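Local coordinates for translation initiation factor eIF2B subunit beta (Schizosaccharomyces pombe, PDB 5B04), which forms part of the heterodecameric eIF2B complex, which catalyses exchange of GDP for GTP on the gamma subunit of initiation factor eIF2, at residues C[91-95]-C[178-183]; C[221-225]-C[251-255]; C[333-339]-C[356-361]. All blocks are in the same frame, centred on the assembly; numbering follows the deposited sequence.

How the contacts relate
The three contacts follow in series along the chain and sample different parts of one fold. Contact 1 joins two helices of the N-terminal helical region, contact 2 joins two helices lining the Rossmann-like sheet, and contact 3 pairs two strands of a small antiparallel sheet, one outermost within this chain. None touches another: contact 1 lies about 36 Å from contact 2 and about 38 Å from contact 3, centre to centre, while contacts 2 and 3 are about 27 Å apart by centres and about 15 Å by nearest atoms. Contacts 1 and 3 fall on opposite sides of the chain's centre. Contact 1 meets no other subunit, segment 251-255 meets delta, and contact 3 both delta and epsilon.

Contact 1: C[91-95]-C[178-183]; sequences LIREE and VIISGI
Two regular alpha-helical segments, 91-95 of helix 79-102 and 178-183 of helix 176-190, cross steeply: their axes approach to 10.2 Å with a signed crossing angle of 128° between the N-to-C directions. The register sets Ile-92 beside Ile-179 (CA to CA 6.5 Å) and Glu-95 beside Val-178 (CA to CA 8.1 Å). Val-178 has chi1 p, and Val-178 CG1 lies 3.7 Å from Glu-95 CG, so the aliphatic part of the glutamate, chi1 t and chi2 p, covers the valine at a partly exposed margin. Ile-179 leaves the backbone sideways, but chi1 m and chi2 m bring its CD1 to 3.5 Å from Ile-92 CG1 and 3.7 Å from Leu-91 CD2. Buried and branched, it also packs on Ile-49 of helix 34-51, while Ile-92 reaches Val-57 and Leu-60 of helix 57-74; the pair thus belongs to the N-terminal helical bundle of the eIF2B alpha/beta/delta family. Leu-91, both chi angles t, packs as a knob into a hole formed by Val-178, Ile-179, Gly-182 and Ile-183. The bare backbone of Gly-182 forms the floor, since it has no side chain to fill the space. Leu-91 CD1 rests 3.5 Å from Gly-182 C, and an ideal CB on Gly-182 would lie 2.5 Å from Leu-91 CD1, a clash, so this close approach depends on glycine. Ile-183, chi1 m and chi2 t, closes the hole with CG1 4.4 Å from Leu-91 CD1 and also packs on Arg-46 and Ile-49 of helix 34-51.

Contact 2: C[221-225]-C[251-255]; sequences EAFLR and MAKRL
Helices 218-228 and 245-257, which supply segments 221-225 and 251-255, alternate with parallel strands in the beta-alpha-beta crossovers of a Rossmann-like fold. Both segments are regular alpha helix, and their axes run nearly parallel, 14° apart with a closest approach of 11.0 Å. The register sets Glu-221 beside Met-251 (CA to CA 7.2 Å) and Arg-225 beside Leu-255 (CA to CA 6.9 Å). Glu-221 points at the neighbouring helix with chi1 and chi2 both t, an extended form that carries its buried carboxylate across the gap. There it meets Arg-254 in a two-pronged salt bridge: Arg-254 NH2 donates to Glu-221 OE1 (2.7 Å) and Arg-254 NE to Glu-221 OE2 (2.6 Å). Met-251 CG lies 3.3 Å from OE1 of Glu-221. Three residues further on, Leu-224, chi1 m and chi2 t, places CD1 3.7 Å from Leu-255 CD1; both leucines also rest on Val-235 of strand 234-238, where apolar side chains suit the sheet side. Arg-225 is the exposed edge, its CG 4.0 Å from Leu-255 CD2. The shared carboxylate offsets the two nearby guanidinium charges, as Arg-225 NH1 makes a weak hydrogen bond of 3.2 Å to Glu-221 OE2.

Contact 3: C[333-339]-C[356-361]; sequences IIQLSSP and ILNPYY
Two weakly bonded, extended strands run roughly antiparallel, their end-to-end directions 144° apart; 336-337 is outermost within this chain. Leu-336 and Pro-359 form a non-hydrogen-bonded pair (CA to CA 4.0 Å). On their face, Leu-336, chi1 m and chi2 p, puts CG 4.2 Å from Pro-359 CB and CD2 4.1 Å from Leu-357 CD2, and Tyr-331 of the delta subunit packs on it. Backbone bonds flank the pair: Tyr-360 N to Gln-335 O (3.1 Å) and Ser-337 N to Asn-358 O (2.7 Å). Asn-358, chi1 t, extends ND2 to Ser-338 O (3.1 Å), and ND2 also donates to Asn-243 OD1. Pro-339 CB meets Ile-356 CG2 at 3.5 Å. Tyr-360 takes chi1 p, laying its ring beside Ser-337, with CD2 3.6 Å from Ser-337 CB. Within the chain, apolar packing and Asn-358 reinforce a sparse ladder; a hydrogen bond of Tyr-360 OH with Tyr-293 OH of the epsilon subunit and a parallel ladder of Ile-356 with a delta-subunit strand tie it into the decamer.

Contact 1: C[91-95]-C[178-183]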
loop_
_atom_site.group_PDB
_atom_site.type_symbol
_atom_site.label_atom_id
_atom_site.label_comp_id
_atom_site.label_asym_id
_atom_site.label_seq_id
_atom_site.Cartn_x
_atom_site.Cartn_y
_atom_site.Cartn_z
ATOM N N LEU C 91 22.689 29.953 22.839
ATOM C CA LEU C 91 22.938 29.789 24.265
ATOM C C LEU C 91 23.492 31.089 24.834
ATOM O O LEU C 91 23.044 31.562 25.874
ATOM C CB LEU C 91 23.914 28.633 24.506
ATOM C CG LEU C 91 24.015 27.946 25.872
ATOM C CD1 LEU C 91 24.814 26.666 25.716
ATOM C CD2 LEU C 91 24.651 28.833 26.934
ATOM N N ILE C 92 24.471 31.661 24.174
ATOM C CA ILE C 92 24.976 32.919 24.641
ATOM C C ILE C 92 23.989 34.066 24.549
ATOM O O ILE C 92 23.770 34.751 25.526
ATOM C CB ILE C 92 26.201 33.284 23.819
ATOM C CG1 ILE C 92 27.244 32.191 23.947
ATOM C CG2 ILE C 92 26.779 34.597 24.277
ATOM C CD1 ILE C 92 28.291 32.256 22.874
ATOM N N ARG C 93 23.350 34.242 23.404
ATOM C CA ARG C 93 22.555 35.434 23.215
ATOM C C ARG C 93 21.415 35.439 24.175
ATOM O O ARG C 93 21.156 36.420 24.840
ATOM C CB ARG C 93 21.994 35.485 21.810
ATOM C CG ARG C 93 23.007 35.225 20.722
ATOM C CD ARG C 93 22.777 36.169 19.562
ATOM N NE ARG C 93 23.251 35.651 18.287
ATOM C CZ ARG C 93 23.092 34.401 17.881
ATOM N NH1 ARG C 93 22.484 33.524 18.655
ATOM N NH2 ARG C 93 23.547 34.020 16.698
ATOM N N GLU C 94 20.734 34.317 24.262
ATOM C CA GLU C 94 19.571 34.247 25.107
ATOM C C GLU C 94 19.961 34.380 26.554
ATOM O O GLU C 94 19.298 35.059 27.312
ATOM C CB GLU C 94 18.766 32.979 24.835
ATOM C CG GLU C 94 18.537 32.701 23.352
ATOM C CD GLU C 94 17.233 33.267 22.805
ATOM O OE1 GLU C 94 16.153 32.920 23.329
ATOM O OE2 GLU C 94 17.284 34.048 21.834
ATOM N N GLU C 95 21.044 33.728 26.939
ATOM C CA GLU C 95 21.450 33.779 28.324
ATOM C C GLU C 95 21.806 35.195 28.672
ATOM O O GLU C 95 21.350 35.736 29.663
ATOM C CB GLU C 95 22.646 32.860 28.534
ATOM C CG GLU C 95 23.550 33.192 29.705
ATOM C CD GLU C 95 22.797 33.711 30.897
ATOM O OE1 GLU C 95 21.933 32.990 31.414
ATOM O OE2 GLU C 95 23.071 34.845 31.318
ATOM N N VAL C 178 28.247 29.922 32.901
ATOM C CA VAL C 178 26.962 29.483 32.365
ATOM C C VAL C 178 27.104 28.962 30.931
ATOM O O VAL C 178 26.427 28.008 30.545
ATOM C CB VAL C 178 25.896 30.617 32.420
ATOM C CG1 VAL C 178 26.394 31.885 31.756
ATOM C CG2 VAL C 178 24.581 30.164 31.794
ATOM N N ILE C 179 27.995 29.570 30.151
ATOM C CA ILE C 179 28.218 29.129 28.776
ATOM C C ILE C 179 28.799 27.717 28.745
ATOM O O ILE C 179 28.325 26.861 27.998
ATOM C CB ILE C 179 29.158 30.082 28.008
ATOM C CG1 ILE C 179 28.563 31.490 27.950
ATOM C CG2 ILE C 179 29.414 29.564 26.601
ATOM C CD1 ILE C 179 27.151 31.539 27.415
ATOM N N ILE C 180 29.819 27.477 29.563
ATOM C CA ILE C 180 30.413 26.149 29.674
ATOM C C ILE C 180 29.393 25.160 30.231
ATOM O O ILE C 180 29.349 23.998 29.821
ATOM C CB ILE C 180 31.676 26.164 30.564
ATOM C CG1 ILE C 180 32.776 27.002 29.910
ATOM C CG2 ILE C 180 32.183 24.750 30.817
ATOM C CD1 ILE C 180 34.116 26.915 30.611
ATOM N N SER C 181 28.565 25.634 31.159
ATOM C CA SER C 181 27.498 24.817 31.728
ATOM C C SER C 181 26.570 24.298 30.636
ATOM O O SER C 181 26.410 23.090 30.473
ATOM C CB SER C 181 26.698 25.615 32.760
ATOM O OG SER C 181 25.544 24.904 33.173
ATOM N N GLY C 182 25.975 25.218 29.884
ATOM C CA GLY C 182 25.062 24.866 28.812
ATOM C C GLY C 182 25.693 24.001 27.737
ATOM O O GLY C 182 25.030 23.148 27.148
ATOM N N ILE C 183 26.978 24.227 27.474
ATOM C CA ILE C 183 27.714 23.417 26.510
ATOM C C ILE C 183 27.859 21.987 27.020
ATOM O O ILE C 183 27.604 21.031 26.287
ATOM C CB ILE C 183 29.109 24.008 26.217
ATOM C CG1 ILE C 183 28.985 25.248 25.330
ATOM C CG2 ILE C 183 29.998 22.978 25.537
ATOM C CD1 ILE C 183 30.313 25.884 24.978
#

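Contact 2: C[221-225]-C[251-255]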
loop_
_atom_site.group_PDB
_atom_site.type_symbol
_atom_site.label_atom_id
_atom_site.label_comp_id
_atom_site.label_asym_id
_atom_site.label_seq_id
_atom_site.Cartn_x
_atom_site.Cartn_y
_atom_site.Cartn_z
ATOM N N GLU C 221 18.620 0.727 15.536
ATOM C CA GLU C 221 18.900 -0.530 16.222
ATOM C C GLU C 221 18.373 -0.505 17.654
ATOM O O GLU C 221 17.772 -1.471 18.117
ATOM C CB GLU C 221 20.401 -0.824 16.219
ATOM C CG GLU C 221 20.771 -2.152 16.858
ATOM C CD GLU C 221 22.262 -2.425 16.820
ATOM O OE1 GLU C 221 22.978 -1.727 16.070
ATOM O OE2 GLU C 221 22.719 -3.339 17.540
ATOM N N ALA C 222 18.594 0.610 18.345
ATOM C CA ALA C 222 18.088 0.782 19.702
ATOM C C ALA C 222 16.563 0.754 19.710
ATOM O O ALA C 222 15.943 0.123 20.566
ATOM C CB ALA C 222 18.599 2.083 20.301
ATOM N N PHE C 223 15.976 1.450 18.740
ATOM C CA PHE C 223 14.530 1.513 18.558
ATOM C C PHE C 223 13.929 0.115 18.435
ATOM O O PHE C 223 12.933 -0.205 19.081
ATOM C CB PHE C 223 14.209 2.350 17.316
ATOM C CG PHE C 223 12.773 2.779 17.209
ATOM C CD1 PHE C 223 12.313 3.888 17.900
ATOM C CD2 PHE C 223 11.891 2.097 16.386
ATOM C CE1 PHE C 223 10.997 4.295 17.790
ATOM C CE2 PHE C 223 10.574 2.499 16.273
ATOM C CZ PHE C 223 10.128 3.601 16.972
ATOM N N LEU C 224 14.556 -0.718 17.611
ATOM C CA LEU C 224 14.075 -2.074 17.369
ATOM C C LEU C 224 14.229 -2.972 18.592
ATOM O O LEU C 224 13.296 -3.680 18.974
ATOM C CB LEU C 224 14.813 -2.695 16.180
ATOM C CG LEU C 224 14.616 -2.033 14.815
ATOM C CD1 LEU C 224 15.507 -2.687 13.771
ATOM C CD2 LEU C 224 13.158 -2.098 14.392
ATOM N N ARG C 225 15.408 -2.939 19.204
ATOM C CA ARG C 225 15.721 -3.833 20.315
ATOM C C ARG C 225 14.933 -3.500 21.579
ATOM O O ARG C 225 14.708 -4.369 22.420
ATOM C CB ARG C 225 17.221 -3.804 20.610
ATOM C CG ARG C 225 18.080 -4.291 19.453
ATOM C CD ARG C 225 19.560 -4.077 19.718
ATOM N NE ARG C 225 20.069 -4.965 20.758
ATOM C CZ ARG C 225 21.340 -5.014 21.140
ATOM N NH1 ARG C 225 22.236 -4.221 20.565
ATOM N NH2 ARG C 225 21.717 -5.852 22.094
ATOM N N MET C 251 24.903 -5.354 12.450
ATOM C CA MET C 251 23.686 -4.981 13.164
ATOM C C MET C 251 22.612 -6.054 13.027
ATOM O O MET C 251 21.868 -6.327 13.969
ATOM C CB MET C 251 23.150 -3.645 12.651
ATOM C CG MET C 251 21.857 -3.204 13.315
ATOM S SD MET C 251 20.955 -1.990 12.337
ATOM C CE MET C 251 20.628 -2.942 10.857
ATOM N N ALA C 252 22.537 -6.655 11.843
ATOM C CA ALA C 252 21.552 -7.694 11.567
ATOM C C ALA C 252 21.762 -8.899 12.474
ATOM O O ALA C 252 20.800 -9.524 12.920
ATOM C CB ALA C 252 21.617 -8.110 10.107
ATOM N N LYS C 253 23.023 -9.218 12.744
ATOM C CA LYS C 253 23.357 -10.328 13.629
ATOM C C LYS C 253 22.869 -10.047 15.046
ATOM O O LYS C 253 22.335 -10.932 15.714
ATOM C CB LYS C 253 24.865 -10.587 13.630
ATOM C CG LYS C 253 25.276 -11.846 14.380
ATOM C CD LYS C 253 26.786 -12.032 14.380
ATOM C CE LYS C 253 27.472 -11.027 15.293
ATOM N NZ LYS C 253 27.191 -11.297 16.731
ATOM N N ARG C 254 23.046 -8.808 15.494
ATOM C CA ARG C 254 22.639 -8.414 16.838
ATOM C C ARG C 254 21.122 -8.355 16.972
ATOM O O ARG C 254 20.575 -8.657 18.032
ATOM C CB ARG C 254 23.255 -7.063 17.210
ATOM C CG ARG C 254 24.773 -7.074 17.255
ATOM C CD ARG C 254 25.320 -5.838 17.950
ATOM N NE ARG C 254 25.006 -4.609 17.228
ATOM C CZ ARG C 254 25.730 -4.127 16.225
ATOM N NH1 ARG C 254 26.812 -4.775 15.816
ATOM N NH2 ARG C 254 25.372 -3.000 15.626
ATOM N N LEU C 255 20.444 -7.961 15.897
ATOM C CA LEU C 255 18.986 -7.959 15.879
ATOM C C LEU C 255 18.461 -9.381 16.026
ATOM O O LEU C 255 17.474 -9.622 16.721
ATOM C CB LEU C 255 18.455 -7.326 14.591
ATOM C CG LEU C 255 18.577 -5.804 14.478
ATOM C CD1 LEU C 255 18.088 -5.323 13.120
ATOM C CD2 LEU C 255 17.805 -5.124 15.598
#

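Contact 3: C[333-339]-C[356-361]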
loop_
_atom_site.group_PDB
_atom_site.type_symbol
_atom_site.label_atom_id
_atom_site.label_comp_id
_atom_site.label_asym_id
_atom_site.label_seq_id
_atom_site.Cartn_x
_atom_site.Cartn_y
_atom_site.Cartn_z
ATOM N N ILE C 333 25.794 18.397 -2.162
ATOM C CA ILE C 333 25.436 17.680 -0.945
ATOM C C ILE C 333 25.898 16.226 -0.988
ATOM O O ILE C 333 26.455 15.714 -0.017
ATOM C CB ILE C 333 23.917 17.739 -0.707
ATOM C CG1 ILE C 333 23.523 19.137 -0.228
ATOM C CG2 ILE C 333 23.486 16.695 0.306
ATOM C CD1 ILE C 333 22.048 19.418 -0.318
ATOM N N ILE C 334 25.670 15.564 -2.118
ATOM C CA ILE C 334 26.108 14.184 -2.287
ATOM C C ILE C 334 27.629 14.116 -2.402
ATOM O O ILE C 334 28.229 14.768 -3.256
ATOM C CB ILE C 334 25.470 13.522 -3.530
ATOM C CG1 ILE C 334 24.030 13.091 -3.238
ATOM C CG2 ILE C 334 26.275 12.308 -3.966
ATOM C CD1 ILE C 334 23.015 14.211 -3.279
ATOM N N GLN C 335 28.247 13.333 -1.525
ATOM C CA GLN C 335 29.686 13.120 -1.575
ATOM C C GLN C 335 30.000 11.806 -2.274
ATOM O O GLN C 335 29.203 10.868 -2.235
ATOM C CB GLN C 335 30.285 13.128 -0.167
ATOM C CG GLN C 335 30.129 14.447 0.567
ATOM C CD GLN C 335 30.731 15.608 -0.197
ATOM O OE1 GLN C 335 30.080 16.632 -0.405
ATOM N NE2 GLN C 335 31.980 15.455 -0.619
ATOM N N LEU C 336 31.159 11.742 -2.918
ATOM C CA LEU C 336 31.584 10.525 -3.598
ATOM C C LEU C 336 32.861 9.977 -2.977
ATOM O O LEU C 336 33.864 10.681 -2.875
ATOM C CB LEU C 336 31.795 10.777 -5.094
ATOM C CG LEU C 336 30.572 10.766 -6.017
ATOM C CD1 LEU C 336 29.664 11.962 -5.771
ATOM C CD2 LEU C 336 31.003 10.709 -7.476
ATOM N N SER C 337 32.816 8.718 -2.556
ATOM C CA SER C 337 33.998 8.052 -2.029
ATOM C C SER C 337 34.801 7.443 -3.172
ATOM O O SER C 337 34.608 7.797 -4.335
ATOM C CB SER C 337 33.612 6.974 -1.016
ATOM O OG SER C 337 34.762 6.328 -0.497
ATOM N N SER C 338 35.693 6.519 -2.836
ATOM C CA SER C 338 36.555 5.894 -3.830
ATOM C C SER C 338 35.807 4.871 -4.679
ATOM O O SER C 338 34.891 4.207 -4.194
ATOM C CB SER C 338 37.749 5.225 -3.144
ATOM O OG SER C 338 38.624 4.641 -4.094
ATOM N N PRO C 339 36.198 4.745 -5.959
ATOM C CA PRO C 339 35.714 3.680 -6.842
ATOM C C PRO C 339 36.060 2.304 -6.285
ATOM O O PRO C 339 35.453 1.302 -6.662
ATOM C CB PRO C 339 36.465 3.941 -8.151
ATOM C CG PRO C 339 36.790 5.389 -8.114
ATOM C CD PRO C 339 37.069 5.692 -6.675
ATOM N N ILE C 356 33.764 5.072 -12.974
ATOM C CA ILE C 356 33.220 4.384 -11.807
ATOM C C ILE C 356 32.884 5.384 -10.706
ATOM O O ILE C 356 33.741 6.147 -10.265
ATOM C CB ILE C 356 34.190 3.319 -11.255
ATOM C CG1 ILE C 356 34.353 2.164 -12.248
ATOM C CG2 ILE C 356 33.671 2.770 -9.941
ATOM C CD1 ILE C 356 35.420 2.380 -13.302
ATOM N N LEU C 357 31.629 5.370 -10.267
ATOM C CA LEU C 357 31.137 6.363 -9.321
ATOM C C LEU C 357 30.555 5.726 -8.063
ATOM O O LEU C 357 29.631 4.917 -8.136
ATOM C CB LEU C 357 30.081 7.242 -9.991
ATOM C CG LEU C 357 30.514 7.901 -11.302
ATOM C CD1 LEU C 357 29.342 8.611 -11.962
ATOM C CD2 LEU C 357 31.662 8.867 -11.056
ATOM N N ASN C 358 31.097 6.105 -6.910
ATOM C CA ASN C 358 30.613 5.597 -5.631
ATOM C C ASN C 358 30.192 6.716 -4.684
ATOM O O ASN C 358 30.984 7.168 -3.857
ATOM C CB ASN C 358 31.684 4.734 -4.960
ATOM C CG ASN C 358 31.262 4.242 -3.586
ATOM O OD1 ASN C 358 30.082 3.993 -3.337
ATOM N ND2 ASN C 358 32.228 4.111 -2.684
ATOM N N PRO C 359 28.940 7.176 -4.809
ATOM C CA PRO C 359 28.404 8.126 -3.830
ATOM C C PRO C 359 27.991 7.403 -2.555
ATOM O O PRO C 359 27.439 6.305 -2.642
ATOM C CB PRO C 359 27.193 8.722 -4.550
ATOM C CG PRO C 359 26.744 7.638 -5.469
ATOM C CD PRO C 359 27.989 6.906 -5.902
ATOM N N TYR C 360 28.261 7.986 -1.391
ATOM C CA TYR C 360 27.863 7.342 -0.145
ATOM C C TYR C 360 26.760 8.119 0.568
ATOM O O TYR C 360 26.413 7.813 1.709
ATOM C CB TYR C 360 29.071 7.138 0.782
ATOM C CG TYR C 360 29.831 8.383 1.188
ATOM C CD1 TYR C 360 29.463 9.110 2.314
ATOM C CD2 TYR C 360 30.945 8.806 0.472
ATOM C CE1 TYR C 360 30.166 10.236 2.699
ATOM C CE2 TYR C 360 31.654 9.932 0.850
ATOM C CZ TYR C 360 31.261 10.643 1.964
ATOM O OH TYR C 360 31.962 11.764 2.345
ATOM N N TYR C 361 26.202 9.109 -0.120
ATOM C CA TYR C 361 25.033 9.826 0.374
ATOM C C TYR C 361 23.890 9.771 -0.637
ATOM O O TYR C 361 24.107 9.889 -1.843
ATOM C CB TYR C 361 25.373 11.285 0.687
ATOM C CG TYR C 361 26.194 11.485 1.942
ATOM C CD1 TYR C 361 26.145 10.569 2.984
ATOM C CD2 TYR C 361 27.012 12.597 2.086
ATOM C CE1 TYR C 361 26.894 10.751 4.131
ATOM C CE2 TYR C 361 27.762 12.789 3.229
ATOM C CZ TYR C 361 27.699 11.863 4.249
ATOM O OH TYR C 361 28.448 12.052 5.387
#